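Local coordinates for protein 4-hydroxy-tetrahydrodipicolinate synthase (Thermotoga maritima, PDB 1O5K) that probably catalyses the condensation of aspartate semialdehyde with pyruvate to 4-hydroxy-tetrahydrodipicolinate, a step of lysine biosynthesis, working as a homotetramer built as a dimer of dimers, at residues A[45-50]-A[228-233]; A[258-263]-A[290-295]; A[262-267]-A[279-284]. All blocks are in the same frame, centred on the assembly; numbering follows the deposited sequence.

Contact 1: residues A[45-50]-A[228-233]; sequences NGVNAL and QMVELC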
ATOM      1  N   ASN A  45      33.328  -7.835 -20.525  1.00 27.35           N
ATOM      2  CA  ASN A  45      32.234  -8.788 -20.327  1.00 27.55           C
ATOM      3  C   ASN A  45      30.980  -8.535 -21.153  1.00 27.79           C
ATOM      4  O   ASN A  45      29.914  -9.099 -20.862  1.00 27.84           O
ATOM      5  CB  ASN A  45      31.948  -8.888 -18.834  1.00 25.52           C
ATOM      6  CG  ASN A  45      33.000  -9.687 -18.139  1.00 29.29           C
ATOM      7  OD1 ASN A  45      33.103 -10.905 -18.379  1.00 26.81           O
ATOM      8  ND2 ASN A  45      33.870  -9.013 -17.364  1.00 26.77           N
ATOM      9  N   GLY A  46      31.091  -7.688 -22.186  1.00 26.78           N
ATOM     10  CA  GLY A  46      30.024  -7.607 -23.193  1.00 27.66           C
ATOM     11  C   GLY A  46      28.846  -6.707 -22.924  1.00 28.02           C
ATOM     12  O   GLY A  46      27.818  -6.775 -23.618  1.00 27.82           O
ATOM     13  N   VAL A  47      28.972  -5.838 -21.924  1.00 26.17           N
ATOM     14  CA  VAL A  47      27.959  -4.835 -21.652  1.00 26.32           C
ATOM     15  C   VAL A  47      27.803  -3.902 -22.857  1.00 24.02           C
ATOM     16  O   VAL A  47      28.770  -3.599 -23.544  1.00 23.21           O
ATOM     17  CB  VAL A  47      28.349  -4.137 -20.307  1.00 28.22           C
ATOM     18  CG1 VAL A  47      27.748  -2.815 -20.102  1.00 35.97           C
ATOM     19  CG2 VAL A  47      27.994  -5.090 -19.162  1.00 26.70           C
ATOM     20  N   ASN A  48      26.571  -3.462 -23.112  1.00 23.25           N
ATOM     21  CA  ASN A  48      26.250  -2.761 -24.324  1.00 23.87           C
ATOM     22  C   ASN A  48      26.096  -1.243 -24.193  1.00 27.03           C
ATOM     23  O   ASN A  48      25.974  -0.576 -25.184  1.00 22.42           O
ATOM     24  CB  ASN A  48      25.020  -3.376 -24.981  1.00 29.13           C
ATOM     25  CG  ASN A  48      25.422  -4.592 -25.865  1.00 38.54           C
ATOM     26  OD1 ASN A  48      26.561  -4.668 -26.309  1.00 40.33           O
ATOM     27  ND2 ASN A  48      24.535  -5.505 -26.072  1.00 38.81           N
ATOM     28  N   ALA A  49      26.156  -0.740 -22.977  1.00 22.66           N
ATOM     29  CA  ALA A  49      26.098   0.723 -22.664  1.00 24.84           C
ATOM     30  C   ALA A  49      26.527   0.964 -21.252  1.00 25.85           C
ATOM     31  O   ALA A  49      26.536   0.046 -20.422  1.00 26.69           O
ATOM     32  CB  ALA A  49      24.697   1.264 -22.842  1.00 25.33           C
ATOM     33  N   LEU A  50      26.973   2.201 -20.987  1.00 26.11           N
ATOM     34  CA  LEU A  50      27.217   2.642 -19.617  1.00 23.82           C
ATOM     35  C   LEU A  50      26.354   3.854 -19.316  1.00 26.03           C
ATOM     36  O   LEU A  50      26.349   4.844 -20.091  1.00 26.52           O
ATOM     37  CB  LEU A  50      28.670   2.991 -19.336  1.00 25.46           C
ATOM     38  CG  LEU A  50      29.722   1.904 -19.470  1.00 25.20           C
ATOM     39  CD1 LEU A  50      31.069   2.517 -19.365  1.00 30.36           C
ATOM     40  CD2 LEU A  50      29.558   0.866 -18.391  1.00 32.61           C
ATOM     41  N   GLN A 228      26.875 -12.338 -16.648  1.00 25.69           N
ATOM     42  CA  GLN A 228      25.626 -13.053 -16.325  1.00 25.92           C
ATOM     43  C   GLN A 228      24.407 -12.251 -16.727  1.00 26.12           C
ATOM     44  O   GLN A 228      23.452 -12.794 -17.337  1.00 26.16           O
ATOM     45  CB  GLN A 228      25.600 -13.430 -14.827  1.00 26.53           C
ATOM     46  CG  GLN A 228      26.665 -14.432 -14.461  1.00 32.17           C
ATOM     47  CD  GLN A 228      28.116 -13.911 -14.465  1.00 39.12           C
ATOM     48  OE1 GLN A 228      28.404 -12.751 -14.115  1.00 29.91           O
ATOM     49  NE2 GLN A 228      29.042 -14.794 -14.856  1.00 44.66           N
ATOM     50  N   MET A 229      24.406 -10.938 -16.451  1.00 25.16           N
ATOM     51  CA  MET A 229      23.283 -10.114 -16.946  1.00 24.74           C
ATOM     52  C   MET A 229      23.230 -10.039 -18.464  1.00 24.10           C
ATOM     53  O   MET A 229      22.157 -10.070 -19.072  1.00 22.13           O
ATOM     54  CB  MET A 229      23.362  -8.695 -16.376  1.00 24.08           C
ATOM     55  CG  MET A 229      23.077  -8.620 -14.927  1.00 30.41           C
ATOM     56  SD  MET A 229      21.354  -9.180 -14.485  1.00 32.79           S
ATOM     57  CE  MET A 229      20.277  -8.010 -15.167  1.00 37.29           C
ATOM     58  N   VAL A 230      24.386 -10.010 -19.099  1.00 22.34           N
ATOM     59  CA  VAL A 230      24.430 -10.025 -20.559  1.00 21.22           C
ATOM     60  C   VAL A 230      23.847 -11.310 -21.090  1.00 22.89           C
ATOM     61  O   VAL A 230      23.111 -11.288 -22.055  1.00 25.55           O
ATOM     62  CB  VAL A 230      25.888  -9.822 -21.066  1.00 24.90           C
ATOM     63  CG1 VAL A 230      26.047 -10.137 -22.535  1.00 29.25           C
ATOM     64  CG2 VAL A 230      26.302  -8.416 -20.812  1.00 24.15           C
ATOM     65  N   GLU A 231      24.225 -12.441 -20.487  1.00 24.33           N
ATOM     66  CA  GLU A 231      23.704 -13.754 -20.860  1.00 27.42           C
ATOM     67  C   GLU A 231      22.187 -13.850 -20.700  1.00 22.51           C
ATOM     68  O   GLU A 231      21.552 -14.483 -21.504  1.00 24.47           O
ATOM     69  CB  GLU A 231      24.394 -14.835 -20.017  1.00 27.26           C
ATOM     70  CG  GLU A 231      23.895 -16.255 -20.179  1.00 40.51           C
ATOM     71  CD  GLU A 231      24.567 -17.255 -19.212  1.00 43.33           C
ATOM     72  OE1 GLU A 231      24.553 -18.479 -19.538  1.00 56.99           O
ATOM     73  OE2 GLU A 231      25.066 -16.832 -18.115  1.00 56.61           O
ATOM     74  N   LEU A 232      21.641 -13.267 -19.652  1.00 23.37           N
ATOM     75  CA  LEU A 232      20.205 -13.282 -19.446  1.00 23.31           C
ATOM     76  C   LEU A 232      19.504 -12.688 -20.655  1.00 24.76           C
ATOM     77  O   LEU A 232      18.563 -13.279 -21.173  1.00 25.01           O
ATOM     78  CB  LEU A 232      19.840 -12.559 -18.145  1.00 22.73           C
ATOM     79  CG  LEU A 232      18.385 -12.558 -17.643  1.00 26.06           C
ATOM     80  CD1 LEU A 232      18.336 -12.138 -16.190  1.00 27.25           C
ATOM     81  CD2 LEU A 232      17.496 -11.638 -18.475  1.00 29.10           C
ATOM     82  N   CYS A 233      19.946 -11.513 -21.118  1.00 25.68           N
ATOM     83  CA  CYS A 233      19.309 -10.872 -22.286  1.00 23.70           C
ATOM     84  C   CYS A 233      19.613 -11.627 -23.567  1.00 24.19           C
ATOM     85  O   CYS A 233      18.718 -11.913 -24.361  1.00 24.36           O
ATOM     86  CB  CYS A 233      19.729  -9.413 -22.411  1.00 22.55           C
ATOM     87  SG  CYS A 233      19.338  -8.410 -20.940  1.00 29.20           S
TER
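With chi1 at 167°, V230 holds CG1 opposite its own backbone N and swings CG2 to the flank beside that N, where it meets the chain of N45, G46 and V47. V47 has a matching chi1 of 159°, which turns its CG2 to the V230 side. The two methyls touch, V47 CG2 to V230 CG2 at 4.1 Å, with the side chains crossing obliquely. Most of the contact, however, is methyl against main chain. V230 CG2 lies 3.6 Å from G46 O and 3.7 Å from N45 O, and it is also 3.9 Å from V47 N. V230 CG1 lies 4.0 Å from G46 O. No hydrogen bond spans the two segments, so van der Waals packing of one valine against three consecutive residues carries the join. The setting is the TIM barrel of the DapA family. Residues 45-48 form the turn that links helix 32-44 to the barrel strand 49-52, while helix 226-237 follows strand 216-219 and lies outside the sheet. Strand 16-20 sits between those two strands, and M229 and C233 of the helix rest on its V17, with V47 against its T19. At G46 the backbone takes a left-handed conformation, phi 85°, as the chain bends away from the preceding helix. The amide of N45 is used locally, its ND2 bonded to Y41 O in that helix. Helix 226-237 also packs against helix 241-257 through M229, E231 and L232.

Contact 2: residues A[258-263]-A[290-295]; sequences LFVETN and EKTVEL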
ATOM      1  N   LEU A 258      21.521  -7.119  -3.356  1.00 24.82           N
ATOM      2  CA  LEU A 258      22.024  -5.806  -3.709  1.00 24.86           C
ATOM      3  C   LEU A 258      21.041  -4.683  -3.335  1.00 26.66           C
ATOM      4  O   LEU A 258      21.333  -3.517  -3.467  1.00 26.81           O
ATOM      5  CB  LEU A 258      22.411  -5.794  -5.223  1.00 23.75           C
ATOM      6  CG  LEU A 258      23.677  -6.570  -5.530  1.00 25.71           C
ATOM      7  CD1 LEU A 258      23.952  -6.562  -7.018  1.00 32.51           C
ATOM      8  CD2 LEU A 258      24.933  -6.000  -4.765  1.00 24.46           C
ATOM      9  N   PHE A 259      19.877  -5.044  -2.824  1.00 24.93           N
ATOM     10  CA  PHE A 259      18.922  -4.073  -2.375  1.00 26.74           C
ATOM     11  C   PHE A 259      18.425  -4.263  -0.960  1.00 27.45           C
ATOM     12  O   PHE A 259      17.437  -3.674  -0.580  1.00 29.09           O
ATOM     13  CB  PHE A 259      17.777  -4.038  -3.399  1.00 30.95           C
ATOM     14  CG  PHE A 259      18.240  -3.632  -4.728  1.00 28.33           C
ATOM     15  CD1 PHE A 259      18.232  -2.305  -5.077  1.00 29.34           C
ATOM     16  CD2 PHE A 259      18.745  -4.569  -5.621  1.00 34.82           C
ATOM     17  CE1 PHE A 259      18.695  -1.900  -6.346  1.00 35.34           C
ATOM     18  CE2 PHE A 259      19.199  -4.176  -6.871  1.00 36.84           C
ATOM     19  CZ  PHE A 259      19.168  -2.834  -7.218  1.00 32.58           C
ATOM     20  N   VAL A 260      19.164  -5.002  -0.136  1.00 26.56           N
ATOM     21  CA  VAL A 260      18.760  -5.131   1.270  1.00 26.81           C
ATOM     22  C   VAL A 260      18.936  -3.805   2.024  1.00 27.07           C
ATOM     23  O   VAL A 260      18.333  -3.617   3.065  1.00 27.80           O
ATOM     24  CB  VAL A 260      19.450  -6.302   1.987  1.00 27.37           C
ATOM     25  CG1 VAL A 260      19.020  -7.618   1.368  1.00 28.78           C
ATOM     26  CG2 VAL A 260      20.979  -6.195   1.927  1.00 24.11           C
ATOM     27  N   GLU A 261      19.820  -2.940   1.531  1.00 23.32           N
ATOM     28  CA  GLU A 261      19.879  -1.550   1.946  1.00 23.90           C
ATOM     29  C   GLU A 261      19.814  -0.768   0.673  1.00 23.19           C
ATOM     30  O   GLU A 261      20.046  -1.315  -0.395  1.00 24.02           O
ATOM     31  CB  GLU A 261      21.192  -1.244   2.652  1.00 25.44           C
ATOM     32  CG  GLU A 261      21.314  -2.024   3.943  1.00 26.87           C
ATOM     33  CD  GLU A 261      22.500  -1.573   4.768  1.00 33.36           C
ATOM     34  OE1 GLU A 261      22.503  -0.423   5.229  1.00 35.13           O
ATOM     35  OE2 GLU A 261      23.431  -2.366   4.929  1.00 29.81           O
ATOM     36  N   THR A 262      19.508   0.517   0.780  1.00 24.41           N
ATOM     37  CA  THR A 262      19.363   1.346  -0.411  1.00 25.28           C
ATOM     38  C   THR A 262      20.576   1.266  -1.338  1.00 23.57           C
ATOM     39  O   THR A 262      21.708   1.489  -0.917  1.00 22.49           O
ATOM     40  CB  THR A 262      19.194   2.783   0.025  1.00 26.00           C
ATOM     41  OG1 THR A 262      18.006   2.890   0.816  1.00 26.07           O
ATOM     42  CG2 THR A 262      19.017   3.688  -1.215  1.00 26.74           C
ATOM     43  N   ASN A 263      20.320   1.038  -2.631  1.00 24.39           N
ATOM     44  CA  ASN A 263      21.358   1.035  -3.651  1.00 24.75           C
ATOM     45  C   ASN A 263      21.858   2.480  -3.772  1.00 26.01           C
ATOM     46  O   ASN A 263      21.021   3.394  -3.823  1.00 25.18           O
ATOM     47  CB  ASN A 263      20.698   0.609  -4.977  1.00 26.72           C
ATOM     48  CG  ASN A 263      21.554   0.828  -6.162  1.00 26.34           C
ATOM     49  OD1 ASN A 263      21.162   1.560  -7.083  1.00 29.61           O
ATOM     50  ND2 ASN A 263      22.678   0.142  -6.225  1.00 20.04           N
ATOM     51  N   GLU A 290      27.319  -4.682   8.702  1.00 26.41           N
ATOM     52  CA  GLU A 290      28.037  -5.982   8.705  1.00 30.09           C
ATOM     53  C   GLU A 290      27.173  -7.167   8.256  1.00 28.99           C
ATOM     54  O   GLU A 290      27.668  -8.098   7.626  1.00 26.64           O
ATOM     55  CB  GLU A 290      28.561  -6.302  10.112  1.00 29.89           C
ATOM     56  CG  GLU A 290      29.682  -5.383  10.566  1.00 41.34           C
ATOM     57  N   LYS A 291      25.900  -7.143   8.639  1.00 28.92           N
ATOM     58  CA  LYS A 291      24.923  -8.117   8.171  1.00 30.92           C
ATOM     59  C   LYS A 291      24.821  -8.162   6.644  1.00 27.66           C
ATOM     60  O   LYS A 291      24.868  -9.249   6.071  1.00 27.95           O
ATOM     61  CB  LYS A 291      23.535  -7.854   8.799  1.00 32.58           C
ATOM     62  CG  LYS A 291      23.451  -8.390  10.234  1.00 44.91           C
ATOM     63  CD  LYS A 291      22.065  -8.206  10.836  1.00 41.12           C
ATOM     64  CE  LYS A 291      22.056  -8.529  12.342  1.00 51.14           C
ATOM     65  NZ  LYS A 291      20.765  -8.077  12.981  1.00 59.09           N
ATOM     66  N   THR A 292      24.725  -6.999   5.993  1.00 29.16           N
ATOM     67  CA  THR A 292      24.656  -6.920   4.535  1.00 26.89           C
ATOM     68  C   THR A 292      25.967  -7.433   3.927  1.00 23.22           C
ATOM     69  O   THR A 292      25.974  -8.140   2.941  1.00 25.31           O
ATOM     70  CB  THR A 292      24.424  -5.461   4.100  1.00 27.20           C
ATOM     71  OG1 THR A 292      23.137  -4.980   4.568  1.00 25.61           O
ATOM     72  CG2 THR A 292      24.410  -5.306   2.558  1.00 30.56           C
ATOM     73  N   VAL A 293      27.083  -7.018   4.489  1.00 23.43           N
ATOM     74  CA  VAL A 293      28.386  -7.440   3.943  1.00 23.43           C
ATOM     75  C   VAL A 293      28.541  -8.967   3.996  1.00 26.72           C
ATOM     76  O   VAL A 293      29.033  -9.596   3.043  1.00 26.12           O
ATOM     77  CB  VAL A 293      29.524  -6.834   4.730  1.00 22.87           C
ATOM     78  CG1 VAL A 293      30.870  -7.444   4.248  1.00 30.96           C
ATOM     79  CG2 VAL A 293      29.536  -5.310   4.587  1.00 30.99           C
ATOM     80  N   GLU A 294      28.124  -9.543   5.126  1.00 27.36           N
ATOM     81  CA  GLU A 294      28.189 -10.984   5.383  1.00 30.64           C
ATOM     82  C   GLU A 294      27.344 -11.726   4.340  1.00 29.55           C
ATOM     83  O   GLU A 294      27.783 -12.717   3.760  1.00 26.12           O
ATOM     84  CB  GLU A 294      27.641 -11.172   6.798  1.00 31.29           C
ATOM     85  CG  GLU A 294      27.797 -12.438   7.582  1.00 41.35           C
ATOM     86  CD  GLU A 294      27.209 -12.140   8.977  1.00 42.30           C
ATOM     87  OE1 GLU A 294      27.987 -11.743   9.888  1.00 42.56           O
ATOM     88  OE2 GLU A 294      25.950 -12.146   9.102  1.00 46.98           O
ATOM     89  N   LEU A 295      26.158 -11.192   4.067  1.00 28.21           N
ATOM     90  CA  LEU A 295      25.230 -11.754   3.066  1.00 27.16           C
ATOM     91  C   LEU A 295      25.841 -11.645   1.672  1.00 26.57           C
ATOM     92  O   LEU A 295      25.893 -12.601   0.907  1.00 25.10           O
ATOM     93  CB  LEU A 295      23.894 -11.007   3.108  1.00 26.72           C
ATOM     94  CG  LEU A 295      22.919 -11.240   1.941  1.00 31.75           C
ATOM     95  CD1 LEU A 295      22.480 -12.682   1.975  1.00 31.27           C
ATOM     96  CD2 LEU A 295      21.726 -10.318   2.036  1.00 33.34           C
TER
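V260 and L295 point their side chains at each other tip to tip, V260 CG1 meeting L295 CD2 at 3.9 Å. Against T292 the same valine behaves differently: the two side chains slide past one another in opposite directions, and V260 CG2 comes to 3.6 Å from T292 CG2. Both methyls of V260 are therefore engaged, CG1 mainly with L295 and CG2 mainly with T292, a turn apart on helix 290-302. Next in the chain, E261 approaches T292 at a slant. Its chi1 of -64° and extended chain beyond CG carry the carboxylate out to the start of the helix. There T292 OG1 donates to E261 OE2 over 2.7 Å, reaching the oxygen on its anti side and only 15° out of the carboxylate plane. E261 OE2 also receives the backbone N-H of S289, just before the helix, while S289 OG is bonded to T292 N. The E261 side chain packs on P266, and on T122 of the second subunit. V260 is exposed but T292 is buried, so the apolar patch runs from the surface inward. It joins the loop between helices 241-257 and 265-273 to helix 290-302, in the C-terminal helical part that follows the barrel. Two donors on one carboxylate oxygen, both from the N-terminal end of a helix, would probably stabilise the negative charge of E261 and help keep it ionised.

Contact 3: residues A[262-267]-A[279-284]; sequences TNPIPV and NELRLP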
ATOM      1  N   THR A 262      19.508   0.517   0.780  1.00 24.41           N
ATOM      2  CA  THR A 262      19.363   1.346  -0.411  1.00 25.28           C
ATOM      3  C   THR A 262      20.576   1.266  -1.338  1.00 23.57           C
ATOM      4  O   THR A 262      21.708   1.489  -0.917  1.00 22.49           O
ATOM      5  CB  THR A 262      19.194   2.783   0.025  1.00 26.00           C
ATOM      6  OG1 THR A 262      18.006   2.890   0.816  1.00 26.07           O
ATOM      7  CG2 THR A 262      19.017   3.688  -1.215  1.00 26.74           C
ATOM      8  N   ASN A 263      20.320   1.038  -2.631  1.00 24.39           N
ATOM      9  CA  ASN A 263      21.358   1.035  -3.651  1.00 24.75           C
ATOM     10  C   ASN A 263      21.858   2.480  -3.772  1.00 26.01           C
ATOM     11  O   ASN A 263      21.021   3.394  -3.823  1.00 25.18           O
ATOM     12  CB  ASN A 263      20.698   0.609  -4.977  1.00 26.72           C
ATOM     13  CG  ASN A 263      21.554   0.828  -6.162  1.00 26.34           C
ATOM     14  OD1 ASN A 263      21.162   1.560  -7.083  1.00 29.61           O
ATOM     15  ND2 ASN A 263      22.678   0.142  -6.225  1.00 20.04           N
ATOM     16  N   PRO A 264      23.162   2.735  -3.902  1.00 23.70           N
ATOM     17  CA  PRO A 264      24.241   1.734  -4.058  1.00 23.64           C
ATOM     18  C   PRO A 264      25.031   1.296  -2.815  1.00 24.08           C
ATOM     19  O   PRO A 264      26.213   0.932  -2.953  1.00 22.10           O
ATOM     20  CB  PRO A 264      25.176   2.438  -5.003  1.00 23.34           C
ATOM     21  CG  PRO A 264      25.086   3.888  -4.588  1.00 28.60           C
ATOM     22  CD  PRO A 264      23.655   4.105  -4.132  1.00 25.07           C
ATOM     23  N   ILE A 265      24.428   1.322  -1.630  1.00 22.83           N
ATOM     24  CA  ILE A 265      25.132   0.876  -0.463  1.00 23.76           C
ATOM     25  C   ILE A 265      25.609  -0.576  -0.604  1.00 23.56           C
ATOM     26  O   ILE A 265      26.830  -0.837  -0.428  1.00 22.87           O
ATOM     27  CB  ILE A 265      24.340   1.134   0.825  1.00 20.85           C
ATOM     28  CG1 ILE A 265      24.296   2.629   1.099  1.00 23.39           C
ATOM     29  CG2 ILE A 265      24.948   0.439   1.977  1.00 23.21           C
ATOM     30  CD1 ILE A 265      23.281   2.995   2.136  1.00 22.31           C
ATOM     31  N   PRO A 266      24.729  -1.531  -0.918  1.00 26.12           N
ATOM     32  CA  PRO A 266      25.199  -2.934  -1.084  1.00 24.81           C
ATOM     33  C   PRO A 266      26.160  -3.166  -2.237  1.00 25.77           C
ATOM     34  O   PRO A 266      27.204  -3.812  -2.045  1.00 23.85           O
ATOM     35  CB  PRO A 266      23.890  -3.706  -1.319  1.00 24.53           C
ATOM     36  CG  PRO A 266      22.850  -2.822  -0.602  1.00 26.63           C
ATOM     37  CD  PRO A 266      23.254  -1.475  -1.101  1.00 25.83           C
ATOM     38  N   VAL A 267      25.868  -2.573  -3.383  1.00 21.32           N
ATOM     39  CA  VAL A 267      26.748  -2.822  -4.566  1.00 23.46           C
ATOM     40  C   VAL A 267      28.192  -2.296  -4.344  1.00 24.17           C
ATOM     41  O   VAL A 267      29.186  -2.972  -4.722  1.00 22.61           O
ATOM     42  CB  VAL A 267      26.095  -2.340  -5.878  1.00 22.97           C
ATOM     43  CG1 VAL A 267      26.089  -0.829  -6.001  1.00 23.48           C
ATOM     44  CG2 VAL A 267      26.811  -2.961  -7.083  1.00 25.70           C
ATOM     45  N   ASN A 279      35.190   1.012  -0.028  1.00 22.56           N
ATOM     46  CA  ASN A 279      33.796   0.967   0.367  1.00 23.57           C
ATOM     47  C   ASN A 279      33.422   2.339   0.978  1.00 25.87           C
ATOM     48  O   ASN A 279      33.275   2.464   2.187  1.00 24.24           O
ATOM     49  CB  ASN A 279      33.576  -0.177   1.331  1.00 26.92           C
ATOM     50  CG  ASN A 279      32.128  -0.380   1.695  1.00 26.97           C
ATOM     51  OD1 ASN A 279      31.797  -0.976   2.722  1.00 34.50           O
ATOM     52  ND2 ASN A 279      31.284   0.107   0.893  1.00 23.35           N
ATOM     53  N   GLU A 280      33.355   3.370   0.122  1.00 24.29           N
ATOM     54  CA  GLU A 280      33.154   4.749   0.595  1.00 24.58           C
ATOM     55  C   GLU A 280      31.964   5.301  -0.153  1.00 22.48           C
ATOM     56  O   GLU A 280      31.846   5.095  -1.370  1.00 24.23           O
ATOM     57  CB  GLU A 280      34.348   5.640   0.279  1.00 25.51           C
ATOM     58  CG  GLU A 280      35.582   5.428   1.107  1.00 34.37           C
ATOM     59  CD  GLU A 280      36.547   6.584   0.962  1.00 35.26           C
ATOM     60  OE1 GLU A 280      36.114   7.756   0.742  1.00 35.45           O
ATOM     61  OE2 GLU A 280      37.734   6.315   1.064  1.00 29.77           O
ATOM     62  N   LEU A 281      31.114   6.025   0.579  1.00 24.52           N
ATOM     63  CA  LEU A 281      29.962   6.689   0.011  1.00 25.01           C
ATOM     64  C   LEU A 281      29.965   8.108   0.532  1.00 25.42           C
ATOM     65  O   LEU A 281      30.690   8.435   1.453  1.00 27.00           O
ATOM     66  CB  LEU A 281      28.656   6.006   0.437  1.00 25.39           C
ATOM     67  CG  LEU A 281      28.538   4.587  -0.159  1.00 26.14           C
ATOM     68  CD1 LEU A 281      28.878   3.506   0.798  1.00 30.52           C
ATOM     69  CD2 LEU A 281      27.207   4.346  -0.840  1.00 30.68           C
ATOM     70  N   ARG A 282      29.182   8.970  -0.089  1.00 22.01           N
ATOM     71  CA  ARG A 282      29.045  10.311   0.487  1.00 23.43           C
ATOM     72  C   ARG A 282      27.701  10.502   1.239  1.00 21.87           C
ATOM     73  O   ARG A 282      26.619  10.018   0.772  1.00 24.72           O
ATOM     74  CB  ARG A 282      29.136  11.317  -0.628  1.00 25.49           C
ATOM     75  CG  ARG A 282      30.530  11.443  -1.156  1.00 26.24           C
ATOM     76  CD  ARG A 282      30.652  12.461  -2.248  1.00 28.97           C
ATOM     77  NE  ARG A 282      32.032  12.580  -2.714  1.00 22.10           N
ATOM     78  CZ  ARG A 282      32.399  13.317  -3.752  1.00 28.58           C
ATOM     79  NH1 ARG A 282      31.501  14.029  -4.431  1.00 27.21           N
ATOM     80  NH2 ARG A 282      33.668  13.373  -4.090  1.00 27.36           N
ATOM     81  N   LEU A 283      27.761  11.250   2.322  1.00 22.80           N
ATOM     82  CA  LEU A 283      26.594  11.521   3.145  1.00 22.66           C
ATOM     83  C   LEU A 283      25.544  12.198   2.260  1.00 22.58           C
ATOM     84  O   LEU A 283      25.899  13.037   1.403  1.00 22.87           O
ATOM     85  CB  LEU A 283      26.981  12.408   4.362  1.00 18.56           C
ATOM     86  CG  LEU A 283      27.698  11.717   5.515  1.00 25.94           C
ATOM     87  CD1 LEU A 283      27.919  12.715   6.579  1.00 26.00           C
ATOM     88  CD2 LEU A 283      26.848  10.544   6.040  1.00 24.93           C
ATOM     89  N   PRO A 284      24.256  11.849   2.408  1.00 24.10           N
ATOM     90  CA  PRO A 284      23.703  11.037   3.502  1.00 20.42           C
ATOM     91  C   PRO A 284      23.797   9.493   3.381  1.00 22.75           C
ATOM     92  O   PRO A 284      23.224   8.822   4.229  1.00 24.30           O
ATOM     93  CB  PRO A 284      22.228  11.445   3.487  1.00 19.28           C
ATOM     94  CG  PRO A 284      21.963  11.660   2.014  1.00 21.25           C
ATOM     95  CD  PRO A 284      23.189  12.356   1.525  1.00 22.18           C
TER
HETATM   96  O   HOH W   1      28.665  -0.143   1.441  1.00 17.58           O
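L281 and I265 make the main apolar contact, their side chains crossing at about a right angle. The touching branch is L281 CD2, which lies 3.9 Å from I265 CG1 and 4.1 Å from I265 CA, pressed against the first residue of helix 265-273. L281 CD2 also spans to the preceding residue, 4.3 Å from P264 CG and 4.1 Å from P264 O. No direct hydrogen bond joins the two segments; the polar link runs through a water. That water donates to I265 O at 2.7 Å and accepts from N279 ND2, also at 2.7 Å. A chi1 of -175° sends the asparagine amide out to reach it. Within 262-267 the backbone is set by a cis peptide before P264, which occupies the N-cap position, and by a bond from I265 N to T262 O of 2.8 Å. This turn lies beside the probable active site: N263 OD1 bonds to the hydroxyl of T56, predicted to bind pyruvate, and the P264 side chain comes within about 4 Å of that of T56. Helix 265-273 is covered here by the loop 279-284 that leads on to helix 290-302, with L281 also on K268 and I265 on T122 of the second subunit; beyond L281, R282 forms a salt bridge to E66 of helix 64-78 and packs on F25 of strand 25-26.

Contact 1 joins the turn leading into a barrel strand to a helix of the outer layer, whereas contacts 2 and 3 lie in the C-terminal helical region, their centres about 10 Å apart and each about 23 Å from that of contact 1. Contacts 2 and 3 share T262 and N263 and also meet through P266, so the turn before helix 265-273 serves both: its upstream side faces helix 290-302, its downstream side the loop leading to that helix. Contact 3 is buried; contacts 1 and 2 are only partly so. Chemistry varies accordingly: pure packing in contact 1, a hydrogen bond to a carboxylate beside surface methyls in contact 2, and packing with a bridging water in contact 3. Only contacts 2 and 3 touch the second subunit.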